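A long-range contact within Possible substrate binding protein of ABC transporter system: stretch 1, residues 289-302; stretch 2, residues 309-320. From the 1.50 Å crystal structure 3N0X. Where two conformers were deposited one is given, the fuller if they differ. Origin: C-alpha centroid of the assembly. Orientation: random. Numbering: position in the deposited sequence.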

# COMPACT_ATOMS: atom_id res chain seq x y z
N PHE A 289 1.29 -11.78 -2.92
CA PHE A 289 0.46 -12.57 -3.85
C PHE A 289 0.31 -11.82 -5.15
O PHE A 289 0.42 -12.38 -6.25
CB PHE A 289 -0.90 -12.86 -3.18
CG PHE A 289 -1.70 -14.00 -3.75
CD1 PHE A 289 -2.14 -13.99 -5.05
CD2 PHE A 289 -2.08 -15.05 -2.93
CE1 PHE A 289 -2.96 -15.05 -5.56
CE2 PHE A 289 -2.88 -16.08 -3.38
CZ PHE A 289 -3.32 -16.06 -4.70
N SER A 290 0.03 -10.52 -5.06
CA SER A 290 -0.11 -9.69 -6.24
C SER A 290 1.17 -9.68 -7.08
O SER A 290 1.10 -9.75 -8.33
CB SER A 290 -0.51 -8.27 -5.86
OG SER A 290 -1.74 -8.31 -5.13
N ALA A 291 2.33 -9.56 -6.43
CA ALA A 291 3.59 -9.64 -7.15
C ALA A 291 3.79 -10.99 -7.85
O ALA A 291 4.28 -11.01 -9.00
CB ALA A 291 4.76 -9.34 -6.22
N ALA A 292 3.39 -12.07 -7.20
CA ALA A 292 3.48 -13.39 -7.80
C ALA A 292 2.69 -13.41 -9.08
O ALA A 292 3.12 -13.95 -10.12
CB ALA A 292 2.97 -14.50 -6.80
N MSE A 293 1.45 -12.92 -9.00
CA MSE A 293 0.58 -12.93 -10.14
C MSE A 293 1.09 -12.06 -11.28
O MSE A 293 0.97 -12.42 -12.46
CB MSE A 293 -0.84 -12.49 -9.75
CG MSE A 293 -1.54 -13.43 -8.86
SE MSE A 293 -1.96 -15.16 -9.56
CE MSE A 293 -3.18 -14.65 -10.95
N ALA A 294 1.67 -10.91 -10.95
CA ALA A 294 2.29 -10.06 -11.96
C ALA A 294 3.41 -10.81 -12.71
O ALA A 294 3.48 -10.79 -13.93
CB ALA A 294 2.84 -8.80 -11.32
N VAL A 295 4.28 -11.50 -11.98
CA VAL A 295 5.41 -12.22 -12.60
C VAL A 295 4.91 -13.33 -13.51
O VAL A 295 5.34 -13.44 -14.66
CB VAL A 295 6.41 -12.79 -11.54
CG1 VAL A 295 7.45 -13.72 -12.24
CG2 VAL A 295 7.10 -11.68 -10.76
N VAL A 296 3.97 -14.16 -13.04
CA VAL A 296 3.52 -15.28 -13.83
C VAL A 296 2.78 -14.78 -15.08
O VAL A 296 2.98 -15.30 -16.17
CB VAL A 296 2.65 -16.23 -13.00
CG1 VAL A 296 1.94 -17.26 -13.92
CG2 VAL A 296 3.50 -16.91 -11.93
N THR A 297 1.94 -13.75 -14.93
CA THR A 297 1.17 -13.21 -16.04
C THR A 297 2.14 -12.61 -17.09
O THR A 297 1.96 -12.84 -18.30
CB THR A 297 0.20 -12.18 -15.53
OG1 THR A 297 -0.66 -12.79 -14.55
CG2 THR A 297 -0.64 -11.59 -16.65
N ALA A 298 3.20 -11.92 -16.62
CA ALA A 298 4.19 -11.32 -17.53
C ALA A 298 4.97 -12.36 -18.31
O ALA A 298 5.13 -12.24 -19.56
CB ALA A 298 5.16 -10.43 -16.78
N VAL A 299 5.45 -13.38 -17.61
CA VAL A 299 6.28 -14.41 -18.26
C VAL A 299 5.44 -15.22 -19.24
O VAL A 299 5.89 -15.52 -20.35
CB VAL A 299 7.03 -15.31 -17.23
CG1 VAL A 299 7.75 -16.47 -17.89
CG2 VAL A 299 8.00 -14.50 -16.37
N GLN A 300 4.20 -15.50 -18.86
CA GLN A 300 3.28 -16.21 -19.73
C GLN A 300 3.01 -15.38 -21.00
O GLN A 300 2.96 -15.91 -22.12
CB GLN A 300 1.97 -16.55 -18.98
CG GLN A 300 1.06 -17.47 -19.76
N LYS A 301 2.81 -14.08 -20.83
CA LYS A 301 2.49 -13.23 -21.96
C LYS A 301 3.71 -13.02 -22.87
O LYS A 301 3.57 -13.11 -24.11
CB LYS A 301 1.93 -11.89 -21.51
CG LYS A 301 1.52 -11.01 -22.67
CD LYS A 301 0.92 -9.70 -22.21
CE LYS A 301 1.06 -8.64 -23.30
NZ LYS A 301 0.73 -7.27 -22.82
N ALA A 302 4.88 -12.79 -22.28
CA ALA A 302 6.12 -12.56 -23.03
C ALA A 302 6.66 -13.82 -23.67
O ALA A 302 7.42 -13.74 -24.66
CB ALA A 302 7.18 -11.94 -22.13
N LYS A 309 11.60 -7.99 -23.58
CA LYS A 309 10.30 -8.61 -23.85
C LYS A 309 9.35 -8.48 -22.65
O LYS A 309 8.13 -8.26 -22.82
CB LYS A 309 10.45 -10.08 -24.29
CG LYS A 309 11.07 -10.25 -25.68
CD LYS A 309 11.22 -11.73 -26.03
CE LYS A 309 11.70 -11.93 -27.47
NZ LYS A 309 12.05 -13.32 -27.75
N LEU A 310 9.92 -8.59 -21.45
CA LEU A 310 9.14 -8.45 -20.22
C LEU A 310 8.63 -7.01 -20.05
O LEU A 310 7.45 -6.81 -19.73
CB LEU A 310 9.93 -8.88 -18.99
CG LEU A 310 10.11 -10.41 -18.87
CD1 LEU A 310 11.08 -10.72 -17.70
CD2 LEU A 310 8.75 -11.08 -18.72
N ILE A 311 9.49 -6.01 -20.29
CA ILE A 311 9.05 -4.61 -20.19
C ILE A 311 7.89 -4.35 -21.15
O ILE A 311 6.90 -3.73 -20.78
CB ILE A 311 10.22 -3.60 -20.46
CG1 ILE A 311 11.28 -3.72 -19.36
CG2 ILE A 311 9.70 -2.13 -20.55
CD1 ILE A 311 12.55 -2.85 -19.60
N ALA A 312 8.03 -4.82 -22.40
CA ALA A 312 7.02 -4.60 -23.43
C ALA A 312 5.73 -5.30 -23.06
O ALA A 312 4.63 -4.77 -23.32
CB ALA A 312 7.53 -5.08 -24.83
N ALA A 313 5.85 -6.49 -22.49
CA ALA A 313 4.68 -7.26 -22.07
C ALA A 313 3.97 -6.60 -20.87
O ALA A 313 2.72 -6.53 -20.84
CB ALA A 313 5.09 -8.70 -21.72
N MSE A 314 4.76 -6.07 -19.93
CA MSE A 314 4.23 -5.56 -18.67
C MSE A 314 3.61 -4.15 -18.75
O MSE A 314 2.70 -3.83 -17.98
CB MSE A 314 5.31 -5.61 -17.58
CG MSE A 314 5.65 -7.03 -17.22
SE MSE A 314 7.22 -7.16 -16.15
CE MSE A 314 6.63 -6.51 -14.48
N GLU A 315 4.07 -3.32 -19.70
CA GLU A 315 3.53 -1.96 -19.83
C GLU A 315 2.07 -2.04 -20.28
O GLU A 315 1.77 -2.57 -21.36
CB GLU A 315 4.36 -1.14 -20.85
CG GLU A 315 5.69 -0.72 -20.25
CD GLU A 315 6.44 0.34 -21.09
OE1 GLU A 315 6.12 0.49 -22.30
OE2 GLU A 315 7.35 0.97 -20.50
N GLY A 316 1.15 -1.52 -19.45
CA GLY A 316 -0.29 -1.57 -19.77
C GLY A 316 -0.94 -2.92 -19.46
O GLY A 316 -2.10 -3.12 -19.82
N MSE A 317 -0.20 -3.82 -18.83
CA MSE A 317 -0.66 -5.20 -18.60
C MSE A 317 -1.61 -5.28 -17.41
O MSE A 317 -1.25 -4.90 -16.30
CB MSE A 317 0.52 -6.13 -18.34
CG MSE A 317 0.16 -7.62 -18.38
SE MSE A 317 1.66 -8.71 -17.84
CE MSE A 317 1.53 -8.45 -15.98
N GLU A 318 -2.77 -5.89 -17.65
CA GLU A 318 -3.71 -6.25 -16.58
C GLU A 318 -3.34 -7.59 -15.96
O GLU A 318 -2.82 -8.48 -16.65
CB GLU A 318 -5.13 -6.33 -17.14
CG GLU A 318 -5.61 -5.05 -17.76
CD GLU A 318 -7.12 -5.04 -18.10
OE1 GLU A 318 -7.77 -6.12 -18.05
OE2 GLU A 318 -7.64 -3.94 -18.43
N PHE A 319 -3.55 -7.73 -14.64
CA PHE A 319 -3.38 -8.99 -14.01
C PHE A 319 -4.34 -9.12 -12.82
O PHE A 319 -4.76 -8.11 -12.25
CB PHE A 319 -1.91 -9.20 -13.58
CG PHE A 319 -1.33 -8.11 -12.70
CD1 PHE A 319 -0.96 -6.89 -13.25
CD2 PHE A 319 -1.11 -8.33 -11.35
CE1 PHE A 319 -0.42 -5.90 -12.48
CE2 PHE A 319 -0.59 -7.35 -10.55
CZ PHE A 319 -0.25 -6.10 -11.09
N ASP A 320 -4.64 -10.36 -12.47
CA ASP A 320 -5.61 -10.66 -11.42
C ASP A 320 -4.88 -10.84 -10.09
O ASP A 320 -3.76 -11.38 -10.02
CB ASP A 320 -6.38 -11.94 -11.76
CG ASP A 320 -7.21 -11.82 -13.00
OD1 ASP A 320 -7.84 -10.75 -13.20
OD2 ASP A 320 -7.24 -12.83 -13.75
O HOH W 1 -3.42 -12.46 -14.19
O HOH W 2 2.22 -5.07 -24.25
O HOH W 3 9.10 -14.71 -26.82

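Stretch 1 is a single helix, and stretch 2 packs along it first as the end of a second helix, then as a turn and a short strand. The two helix axes approach to 8.8 Å at 109°, whereas the strand runs at 127° to the first helix, 7.8 Å away. The two stretches pair in opposite order: Met-293 and Ala-294 lie by Asp-320 and Phe-319, Ala-302 by Ala-313.

At Ser-290 the backbone O lies 3.7 Å from CE2 of Phe-319. One turn on, Met-293, a selenomethionine, sets its CB 3.1 Å from O of Asp-320, a carbonyl buried here without a hydrogen-bonding partner. Ala-294 then places CB over one face of the Phe-319 ring, 4.0 Å from its centroid and 20° off the normal, a CH-pi contact.

Thr-297 turns its hydroxyl back to its own helix, OG1 donating to Met-293 O at 2.7 Å. The same OG1 accepts from a water (2.8 Å) that in turn accepts from Asp-320 N (3.0 Å), so Asp-320 is tied to the helix indirectly, through the water. The methyl CG2 of Thr-297 rests 3.9 Å from SE of Met-317.

Ala-298 sits where the backbones come close, Ala-298 CA lying 5.9 Å from Met-314 CA. Its CB touches Met-314 CG at 3.5 Å and Met-317 SE at 4.0 Å; the type II turn from Met-314 to Met-317 brings both selenomethionines to this one methyl. Val-299 points away, yet its CG2 still reaches Leu-310 CD2 at 4.2 Å.

Lys-301 extends with every chi near t, and NZ donates to Ala-313 O at 2.9 Å, the sole direct hydrogen bond between the stretches. A water links the same NZ to Ala-312 O. Finally, Ala-302 CB lies 3.9 Å from both Ala-313 CB and Leu-310 CD2, closing the apolar seam.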